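PDB 5MY5: ABC transporter periplasmic substrate-binding protein, which binds tungstate selectively as a periplasmic substrate-binding protein and probably delivers it to its ABC transporter. Local coordinates for residues D115-K120 against D134-V139; N181-K186 against P208-L213. The protein carries 2 engineered substitutions. All coordinates share one frame; numbering follows the deposited sequence.

Interaction 1 of 2, residues D115-K120 against D134-V139. With NA (sodium ion), chain B.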
loop_
_atom_site.group_PDB
_atom_site.type_symbol
_atom_site.label_atom_id
_atom_site.label_comp_id
_atom_site.label_asym_id
_atom_site.label_seq_id
_atom_site.Cartn_x
_atom_site.Cartn_y
_atom_site.Cartn_z
ATOM N N ASP A 115 2.883 13.918 -21.790
ATOM C CA ASP A 115 3.861 14.204 -20.761
ATOM C C ASP A 115 4.448 15.613 -20.874
ATOM O O ASP A 115 5.661 15.811 -21.126
ATOM C CB ASP A 115 4.914 13.126 -20.857
ATOM C CG ASP A 115 5.960 13.196 -19.804
ATOM O OD1 ASP A 115 5.780 13.794 -18.744
ATOM O OD2 ASP A 115 7.016 12.547 -19.921
ATOM N N PRO A 116 3.610 16.616 -20.646
ATOM C CA PRO A 116 4.007 17.997 -20.918
ATOM C C PRO A 116 5.195 18.478 -20.089
ATOM O O PRO A 116 5.935 19.342 -20.557
ATOM C CB PRO A 116 2.713 18.793 -20.688
ATOM C CG PRO A 116 1.909 17.923 -19.767
ATOM C CD PRO A 116 2.208 16.524 -20.191
ATOM N N ALA A 117 5.472 17.912 -18.897
ATOM C CA ALA A 117 6.655 18.223 -18.130
ATOM C C ALA A 117 7.879 17.421 -18.474
ATOM O O ALA A 117 8.944 17.654 -17.901
ATOM C CB ALA A 117 6.339 18.080 -16.599
ATOM N N GLY A 118 7.685 16.383 -19.284
ATOM C CA GLY A 118 8.724 15.501 -19.759
ATOM C C GLY A 118 9.410 14.743 -18.673
ATOM O O GLY A 118 10.647 14.684 -18.585
ATOM N N VAL A 119 8.584 14.107 -17.818
ATOM C CA VAL A 119 9.167 13.347 -16.711
ATOM C C VAL A 119 9.316 11.815 -16.885
ATOM O O VAL A 119 9.851 11.158 -15.998
ATOM C CB VAL A 119 8.362 13.578 -15.405
ATOM C CG1 VAL A 119 8.274 15.069 -15.159
ATOM C CG2 VAL A 119 7.003 12.908 -15.449
ATOM N N LYS A 120 8.827 11.248 -17.985
ATOM C CA LYS A 120 8.898 9.788 -18.156
ATOM C C LYS A 120 10.288 9.272 -17.946
ATOM O O LYS A 120 11.251 9.795 -18.506
ATOM C CB LYS A 120 8.337 9.394 -19.505
ATOM C CG LYS A 120 8.109 7.891 -19.696
ATOM C CD LYS A 120 7.597 7.691 -21.121
ATOM C CE LYS A 120 7.521 6.236 -21.530
ATOM N NZ LYS A 120 6.201 5.649 -21.228
ATOM N N ASP A 134 8.241 23.440 -13.897
ATOM C CA ASP A 134 7.457 23.721 -15.053
ATOM C C ASP A 134 6.050 24.212 -14.646
ATOM O O ASP A 134 5.200 24.513 -15.548
ATOM C CB ASP A 134 7.379 22.508 -16.035
ATOM C CG ASP A 134 8.738 22.256 -16.776
ATOM O OD1 ASP A 134 9.758 22.925 -16.498
ATOM O OD2 ASP A 134 8.789 21.405 -17.671
ATOM N N ASN A 135 5.746 24.243 -13.352
ATOM C CA ASN A 135 4.383 24.560 -12.871
ATOM C C ASN A 135 3.319 23.678 -13.469
ATOM O O ASN A 135 2.194 24.091 -13.782
ATOM C CB ASN A 135 4.010 26.015 -13.147
ATOM C CG ASN A 135 4.804 27.022 -12.296
ATOM O OD1 ASN A 135 5.446 26.722 -11.253
ATOM N ND2 ASN A 135 4.595 28.247 -12.630
ATOM N N ALA A 136 3.662 22.412 -13.727
ATOM C CA ALA A 136 2.669 21.486 -14.237
ATOM C C ALA A 136 1.649 21.152 -13.132
ATOM O O ALA A 136 1.983 21.096 -11.983
ATOM C CB ALA A 136 3.310 20.189 -14.786
ATOM N N VAL A 137 0.449 20.855 -13.571
ATOM C CA VAL A 137 -0.640 20.473 -12.673
ATOM C C VAL A 137 -0.305 19.177 -12.011
ATOM O O VAL A 137 0.092 18.218 -12.682
ATOM C CB VAL A 137 -1.986 20.335 -13.354
ATOM C CG1 VAL A 137 -3.036 19.746 -12.399
ATOM C CG2 VAL A 137 -2.479 21.702 -13.847
ATOM N N PHE A 138 -0.431 19.150 -10.712
ATOM C CA PHE A 138 -0.152 17.932 -9.887
ATOM C C PHE A 138 -1.344 17.813 -8.919
ATOM O O PHE A 138 -1.662 18.763 -8.167
ATOM C CB PHE A 138 1.121 17.998 -9.089
ATOM C CG PHE A 138 1.412 16.710 -8.360
ATOM C CD1 PHE A 138 0.796 16.462 -7.123
ATOM C CD2 PHE A 138 2.181 15.665 -8.925
ATOM C CE1 PHE A 138 0.981 15.273 -6.452
ATOM C CE2 PHE A 138 2.357 14.477 -8.257
ATOM C CZ PHE A 138 1.776 14.264 -7.063
ATOM N N VAL A 139 -1.965 16.644 -8.879
ATOM C CA VAL A 139 -3.160 16.435 -8.109
ATOM C C VAL A 139 -2.909 15.522 -6.912
ATOM O O VAL A 139 -2.507 14.378 -7.029
ATOM C CB VAL A 139 -4.291 15.844 -8.975
ATOM C CG1 VAL A 139 -5.542 15.858 -8.218
ATOM C CG2 VAL A 139 -4.475 16.587 -10.293
HETATM NA NA NA B . 6.646 27.808 -9.522
HETATM O O HOH W 1 6.909 21.784 -19.757
HETATM O O HOH W 2 6.791 29.617 -10.366
HETATM O O HOH W 3 7.567 28.595 -7.847
HETATM O O HOH W 4 8.409 27.348 -10.585
HETATM O O HOH W 5 6.810 25.834 -8.490
HETATM O O HOH W 6 4.814 27.961 -8.489
#

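Interaction 2 of 2, residues N181-K186 against P208-L213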
loop_
_atom_site.group_PDB
_atom_site.type_symbol
_atom_site.label_atom_id
_atom_site.label_comp_id
_atom_site.label_asym_id
_atom_site.label_seq_id
_atom_site.Cartn_x
_atom_site.Cartn_y
_atom_site.Cartn_z
ATOM N N ASN A 181 -9.387 10.912 -11.895
ATOM C CA ASN A 181 -10.290 11.620 -12.801
ATOM C C ASN A 181 -10.099 13.122 -12.862
ATOM O O ASN A 181 -10.071 13.671 -13.957
ATOM C CB ASN A 181 -11.729 11.169 -12.623
ATOM C CG ASN A 181 -11.923 9.744 -13.244
ATOM O OD1 ASN A 181 -11.827 9.624 -14.461
ATOM N ND2 ASN A 181 -11.965 8.745 -12.464
ATOM N N VAL A 182 -9.757 13.760 -11.727
ATOM C CA VAL A 182 -9.396 15.153 -11.812
ATOM C C VAL A 182 -8.092 15.405 -12.553
ATOM O O VAL A 182 -8.016 16.299 -13.424
ATOM C CB VAL A 182 -9.318 15.780 -10.416
ATOM C CG1 VAL A 182 -8.725 17.193 -10.518
ATOM C CG2 VAL A 182 -10.687 15.735 -9.740
ATOM N N ALA A 183 -7.080 14.562 -12.351
ATOM C CA ALA A 183 -5.814 14.668 -13.096
ATOM C C ALA A 183 -6.115 14.468 -14.580
ATOM O O ALA A 183 -5.588 15.239 -15.410
ATOM C CB ALA A 183 -4.803 13.688 -12.616
ATOM N N ALA A 184 -7.027 13.541 -14.938
ATOM C CA ALA A 184 -7.355 13.390 -16.358
ATOM C C ALA A 184 -8.032 14.617 -16.948
ATOM O O ALA A 184 -7.628 15.051 -18.020
ATOM C CB ALA A 184 -8.199 12.161 -16.593
ATOM N N GLU A 185 -8.994 15.210 -16.231
ATOM C CA GLU A 185 -9.722 16.361 -16.701
ATOM C C GLU A 185 -8.766 17.553 -16.869
ATOM O O GLU A 185 -8.930 18.368 -17.832
ATOM C CB GLU A 185 -10.915 16.650 -15.806
ATOM C CG GLU A 185 -11.864 17.742 -16.316
ATOM C CD GLU A 185 -11.454 19.153 -15.940
ATOM O OE1 GLU A 185 -10.901 19.364 -14.832
ATOM O OE2 GLU A 185 -11.731 20.076 -16.755
ATOM N N LYS A 186 -7.794 17.644 -15.978
ATOM C CA LYS A 186 -6.902 18.818 -15.913
ATOM C C LYS A 186 -5.683 18.633 -16.750
ATOM O O LYS A 186 -4.921 19.567 -16.922
ATOM C CB LYS A 186 -6.567 19.177 -14.479
ATOM C CG LYS A 186 -7.750 19.754 -13.751
ATOM C CD LYS A 186 -7.300 20.112 -12.371
ATOM C CE LYS A 186 -8.380 20.729 -11.516
ATOM N NZ LYS A 186 -8.734 22.046 -12.087
ATOM N N PRO A 208 -6.471 4.398 -21.240
ATOM C CA PRO A 208 -6.750 5.689 -20.607
ATOM C C PRO A 208 -5.812 6.815 -21.106
ATOM O O PRO A 208 -4.699 6.547 -21.554
ATOM C CB PRO A 208 -6.445 5.379 -19.125
ATOM C CG PRO A 208 -5.307 4.430 -19.247
ATOM C CD PRO A 208 -5.700 3.504 -20.382
ATOM N N PRO A 209 -6.216 8.091 -20.859
ATOM C CA PRO A 209 -5.356 9.185 -21.231
ATOM C C PRO A 209 -4.159 9.429 -20.389
ATOM O O PRO A 209 -3.233 10.054 -20.834
ATOM C CB PRO A 209 -6.284 10.402 -21.153
ATOM C CG PRO A 209 -7.371 9.999 -20.171
ATOM C CD PRO A 209 -7.532 8.521 -20.431
ATOM N N LEU A 210 -4.151 8.893 -19.156
ATOM C CA LEU A 210 -3.048 9.001 -18.236
ATOM C C LEU A 210 -2.338 7.666 -18.222
ATOM O O LEU A 210 -2.976 6.637 -18.148
ATOM C CB LEU A 210 -3.555 9.293 -16.821
ATOM C CG LEU A 210 -4.374 10.550 -16.631
ATOM C CD1 LEU A 210 -4.906 10.566 -15.221
ATOM C CD2 LEU A 210 -3.577 11.827 -17.036
ATOM N N LYS A 211 -1.054 7.748 -18.363
ATOM C CA LYS A 211 -0.128 6.577 -18.461
ATOM C C LYS A 211 0.801 6.582 -17.262
ATOM O O LYS A 211 1.058 7.660 -16.642
ATOM C CB LYS A 211 0.651 6.703 -19.791
ATOM C CG LYS A 211 -0.242 6.922 -20.989
ATOM C CD LYS A 211 -1.165 5.754 -21.262
ATOM C CE LYS A 211 -1.932 5.947 -22.582
ATOM N NZ LYS A 211 -3.024 4.939 -22.828
ATOM N N ILE A 212 1.389 5.452 -16.903
ATOM C CA ILE A 212 2.392 5.394 -15.907
ATOM C C ILE A 212 3.667 6.012 -16.448
ATOM O O ILE A 212 4.160 5.564 -17.513
ATOM C CB ILE A 212 2.710 3.970 -15.363
ATOM C CG1 ILE A 212 1.440 3.374 -14.693
ATOM C CG2 ILE A 212 3.942 3.995 -14.490
ATOM C CD1 ILE A 212 1.651 1.901 -14.366
ATOM N N LEU A 213 4.141 7.045 -15.798
ATOM C CA LEU A 213 5.331 7.779 -16.220
ATOM C C LEU A 213 6.495 7.674 -15.303
ATOM O O LEU A 213 7.626 7.799 -15.736
ATOM C CB LEU A 213 4.928 9.226 -16.506
ATOM C CG LEU A 213 3.921 9.552 -17.560
ATOM C CD1 LEU A 213 3.450 10.998 -17.634
ATOM C CD2 LEU A 213 4.528 9.107 -18.933
#

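Interaction 1 of 2, residues D115-K120 against D134-V139
Asp-134 OD2 is gripped from two quarters: Lys-130 makes a salt bridge to it, and a water donates to it at 2.8 Å. The same water gives its other hydrogen to Pro-116 O, with 2.7 Å between water oxygen and carbonyl oxygen, and so ties the two segments together. With chi1 at -72°, Asp-134 CG lies beside its own backbone N, and the carboxylate reaches over the 115-120 loop, where OD2 comes to 3.8 Å from Ala-117 O. Those two oxygens do not bond each other; Lys-130 NZ also donates to Ala-117 O, which probably eases their closeness. Next to this polar bridge the contact turns apolar and small, the methyl groups of Ala-117 and Ala-136 meeting end to end, CB to CB at 4.1 Å. Tyr-189 serves both: its side chain packs on Ala-136 and its hydroxyl bonds Ala-117 N.

Asp-115 sets the shape of the loop. A backbone bond from Gly-118 N to Asp-115 O closes a type I turn, and the carboxylate takes the next two N-H groups from within the loop: Asp-115 OD1 accepts Val-119 N at 3.0 Å and OD2 accepts Lys-120 N at 3.0 Å, each on the syn side. Beyond Asp-134, Asn-135 OD1 binds a sodium ion at 2.4 Å, whose octahedron is completed by five waters. With its positive phi, Asn-135 closes helix 124-133 in a Schellman motif, and the chain then enters strand 138-140: a helix end pinned to the loop that leads into the same helix, at the edge of a periplasmic binding protein domain.

Interaction 2 of 2, residues N181-K186 against P208-L213
Leu-210 reaches across to Ala-183 and Ala-184, and its side chain carries most of this contact. It starts from a CB that points at the helix, and chi1 of -59° sets CG beside the backbone N. There CG already lies 4.1 Å from Ala-184 CA. The next torsion, 173°, extends CD1 away from the strand, making it the branch that probes deepest. CD1 rests against the helix backbone, 3.7 Å from Ala-184 N, and meets two methyls roughly at right angles, Ala-184 CB at 3.9 Å and Ala-183 CB at 4.1 Å. CD2, the other branch, lies alongside the same turn, 4.1 Å from Ala-184 CA. Two successive alanines thus leave room for the isobutyl group to approach the main chain of the helix itself, and all the touching is van der Waals.

Pro-209 extends the apolar patch outward. The CG corner of its ring lies 4.3 Å from Ala-184 CB, a looser contact by an exposed residue, while Ile-110 and Pro-112 of the neighbouring strand pack on Leu-210.

The lead-in to the strand is held from within. The Lys-211 side chain runs back along the chain, and NZ donates to Pro-208 O at 2.6 Å, arriving in the carbonyl plane with a C=O...N angle of 152°; Asn-207 OD1 takes a second bond from the ammonium. Leu-210 O, in turn, is bonded by the hydroxyl of Tyr-197. Helix 176-186 is the helical part of a beta-alpha-beta crossover from strand 169-171 to strand 189-193, and here its last turns pack against the start of strand 210-214, in the layered helix-on-sheet packing of a periplasmic binding protein lobe.

Interaction 1 closes along the chain before interaction 2 opens, and their centres are about 11 Å apart, both on the same side of the molecule. They share one mixed sheet: strand 138-140 and strand 210-214 both belong to it, with strands 189-193 and 100-112 lying between them. The two contacts also touch directly. Val-139 CG2 packs 3.7 Å from Ala-183 CA, and Leu-213 CD1 lies 3.8 Å from Asp-115 OD1. Helix 176-186 therefore bridges both neighbourhoods. At about 20 and 24 Å from the chain centre, the pair builds the outer part of one lobe, probably away from the inter-lobe cleft where such proteins hold their ligand.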